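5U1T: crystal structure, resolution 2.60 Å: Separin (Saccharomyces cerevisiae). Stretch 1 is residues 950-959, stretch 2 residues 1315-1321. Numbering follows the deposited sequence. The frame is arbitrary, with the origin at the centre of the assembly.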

# COMPACT_ATOMS: atom_id res chain seq x y z
N PRO A 950 11.00 -50.32 27.28
CA PRO A 950 12.37 -50.28 27.83
C PRO A 950 13.47 -50.57 26.80
O PRO A 950 14.51 -49.92 26.82
CB PRO A 950 12.33 -51.37 28.90
CG PRO A 950 10.93 -51.39 29.35
CD PRO A 950 10.08 -51.05 28.16
N PHE A 951 13.22 -51.52 25.90
CA PHE A 951 14.17 -51.83 24.84
C PHE A 951 14.48 -50.57 24.00
O PHE A 951 15.62 -50.13 23.96
CB PHE A 951 13.64 -52.97 23.97
CG PHE A 951 14.49 -53.29 22.76
CD1 PHE A 951 15.62 -54.07 22.86
CD2 PHE A 951 14.14 -52.81 21.51
CE1 PHE A 951 16.38 -54.35 21.75
CE2 PHE A 951 14.89 -53.09 20.40
CZ PHE A 951 16.02 -53.87 20.52
N PHE A 952 13.48 -49.96 23.37
CA PHE A 952 13.76 -48.77 22.56
C PHE A 952 14.18 -47.56 23.39
O PHE A 952 15.04 -46.77 22.97
CB PHE A 952 12.56 -48.43 21.69
CG PHE A 952 12.24 -49.48 20.68
CD1 PHE A 952 12.90 -49.51 19.47
CD2 PHE A 952 11.29 -50.46 20.96
CE1 PHE A 952 12.61 -50.48 18.54
CE2 PHE A 952 10.99 -51.43 20.03
CZ PHE A 952 11.65 -51.45 18.82
N LYS A 953 13.63 -47.42 24.59
CA LYS A 953 14.05 -46.36 25.47
C LYS A 953 15.54 -46.41 25.79
O LYS A 953 16.20 -45.37 25.83
CB LYS A 953 13.27 -46.41 26.78
CG LYS A 953 13.34 -45.10 27.53
CD LYS A 953 13.93 -45.29 28.92
CE LYS A 953 13.71 -44.02 29.73
NZ LYS A 953 12.43 -43.38 29.29
N GLY A 954 16.05 -47.61 26.02
CA GLY A 954 17.46 -47.81 26.28
C GLY A 954 18.30 -47.57 25.05
O GLY A 954 19.38 -47.01 25.12
N MET A 955 17.76 -47.93 23.92
CA MET A 955 18.46 -47.73 22.69
C MET A 955 18.65 -46.27 22.40
O MET A 955 19.65 -45.90 21.86
CB MET A 955 17.66 -48.36 21.60
CG MET A 955 18.34 -48.37 20.27
SD MET A 955 17.21 -49.14 19.16
CE MET A 955 18.22 -49.16 17.72
N PHE A 956 17.70 -45.44 22.75
CA PHE A 956 17.82 -44.00 22.48
C PHE A 956 18.80 -43.33 23.43
O PHE A 956 19.21 -42.19 23.20
CB PHE A 956 16.46 -43.27 22.57
CG PHE A 956 15.42 -43.81 21.62
CD1 PHE A 956 15.79 -44.44 20.44
CD2 PHE A 956 14.08 -43.71 21.92
CE1 PHE A 956 14.83 -44.96 19.57
CE2 PHE A 956 13.12 -44.23 21.05
CZ PHE A 956 13.50 -44.86 19.88
N GLU A 957 19.17 -44.04 24.49
CA GLU A 957 20.15 -43.56 25.45
C GLU A 957 21.49 -44.25 25.27
O GLU A 957 22.29 -44.37 26.21
CB GLU A 957 19.64 -43.79 26.86
CG GLU A 957 18.47 -42.90 27.24
CD GLU A 957 17.74 -43.42 28.46
OE1 GLU A 957 18.35 -44.26 29.19
OE2 GLU A 957 16.56 -43.02 28.67
N SER A 958 21.73 -44.75 24.06
CA SER A 958 22.94 -45.50 23.78
C SER A 958 23.62 -44.91 22.59
O SER A 958 22.95 -44.41 21.67
CB SER A 958 22.62 -46.97 23.51
OG SER A 958 22.57 -47.70 24.71
N THR A 959 24.94 -44.94 22.64
CA THR A 959 25.77 -44.73 21.50
C THR A 959 25.35 -45.66 20.41
O THR A 959 25.33 -46.84 20.57
CB THR A 959 27.23 -45.00 21.83
OG1 THR A 959 27.73 -43.97 22.67
CG2 THR A 959 28.03 -45.01 20.59
N LEU A 1315 28.17 -54.98 22.81
CA LEU A 1315 27.02 -55.63 23.41
C LEU A 1315 25.72 -54.98 22.93
O LEU A 1315 24.74 -55.66 22.63
CB LEU A 1315 27.10 -55.58 24.93
CG LEU A 1315 28.27 -56.31 25.59
CD1 LEU A 1315 28.10 -56.36 27.09
CD2 LEU A 1315 28.40 -57.69 25.02
N ASP A 1316 25.72 -53.65 22.85
CA ASP A 1316 24.55 -52.93 22.38
C ASP A 1316 24.24 -53.31 20.93
O ASP A 1316 23.10 -53.57 20.60
CB ASP A 1316 24.73 -51.43 22.53
CG ASP A 1316 24.35 -50.92 23.90
OD1 ASP A 1316 23.79 -51.69 24.70
OD2 ASP A 1316 24.59 -49.74 24.18
N ILE A 1317 25.24 -53.35 20.05
CA ILE A 1317 25.00 -53.75 18.67
C ILE A 1317 24.31 -55.10 18.61
O ILE A 1317 23.32 -55.27 17.89
CB ILE A 1317 26.29 -53.84 17.84
CG1 ILE A 1317 27.04 -52.50 17.82
CG2 ILE A 1317 25.97 -54.34 16.42
CD1 ILE A 1317 28.27 -52.47 16.89
N LEU A 1318 24.82 -56.06 19.37
CA LEU A 1318 24.22 -57.38 19.38
C LEU A 1318 22.83 -57.36 19.99
O LEU A 1318 21.94 -58.05 19.52
CB LEU A 1318 25.12 -58.36 20.13
CG LEU A 1318 26.55 -58.35 19.62
CD1 LEU A 1318 27.43 -59.22 20.51
CD2 LEU A 1318 26.60 -58.81 18.17
N LEU A 1319 22.65 -56.57 21.04
CA LEU A 1319 21.35 -56.48 21.72
C LEU A 1319 20.21 -55.97 20.81
O LEU A 1319 19.13 -56.57 20.78
CB LEU A 1319 21.44 -55.59 22.96
CG LEU A 1319 20.12 -55.28 23.66
CD1 LEU A 1319 19.39 -56.58 23.96
CD2 LEU A 1319 20.31 -54.46 24.93
N PHE A 1320 20.45 -54.88 20.09
CA PHE A 1320 19.38 -54.24 19.32
C PHE A 1320 19.04 -55.10 18.14
O PHE A 1320 17.90 -55.13 17.69
CB PHE A 1320 19.77 -52.83 18.89
CG PHE A 1320 20.16 -51.94 20.03
CD1 PHE A 1320 19.48 -52.01 21.24
CD2 PHE A 1320 21.23 -51.06 19.92
CE1 PHE A 1320 19.85 -51.21 22.31
CE2 PHE A 1320 21.60 -50.26 20.99
CZ PHE A 1320 20.91 -50.34 22.19
N HIS A 1321 20.02 -55.86 17.66
CA HIS A 1321 19.75 -56.81 16.59
C HIS A 1321 19.20 -58.16 17.08
O HIS A 1321 19.09 -59.10 16.29
CB HIS A 1321 21.02 -57.05 15.78
CG HIS A 1321 21.25 -56.04 14.70
ND1 HIS A 1321 22.13 -54.99 14.85
CD2 HIS A 1321 20.72 -55.93 13.47
CE1 HIS A 1321 22.13 -54.27 13.74
NE2 HIS A 1321 21.28 -54.82 12.89

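A single aromatic ring, Phe1320, supplies the largest share of this contact: it lies under the thioether of Met955 on one face and turns its edge toward the face of a second ring, Phe951. The arrangement illustrates a general principle, that a phenyl group offers two distinct surfaces, an electron-rich face and an edge of weakly positive C-H groups, and that neighbours of different character can use both at once. Met955, with every chi angle in the t range, extends across the ring so that CG sits 3.6 Å from the centroid of the Phe1320 ring, only 6° from its normal, a nearly ideal CH-pi geometry. Met955 SD follows at 4.3 Å from the centroid of the Phe1320 ring, still over the face, adding a sulfur-aromatic contact. The Phe951 ring meets Phe1320 in an offset edge-to-face pair, with centroids 5.8 Å apart and planes at 79°; CE1 of Phe951 comes within 3.9 Å of CD1 of Phe1320. The edge of Phe951 also reaches the other backbone, where its CZ lies 3.6 Å from CA of Phe1320.

The two helical segments run roughly antiparallel, at 146°, but their axes approach no closer than 11.4 Å. Large side chains fill that separation, and those of Phe951 and Phe1320 leave their backbones sideways before their ends come nearer the partner.

The polar contribution comes from the turn at Ser958. A type I turn from Met955 to Ser958, with Ser958 N hydrogen-bonded to Met955 O at 3.2 Å, brings the serine opposite Asp1316. Both CA-to-CB bonds point toward the partner stretch, and Ser958 OG donates a hydrogen bond to Asp1316 OD2 at 2.9 Å, pairing a neutral hydroxyl with a carboxylate. Ser958 CB, 4.0 Å from Phe1320 CZ, also borders the edge of the central ring, so the polar and aromatic contacts adjoin.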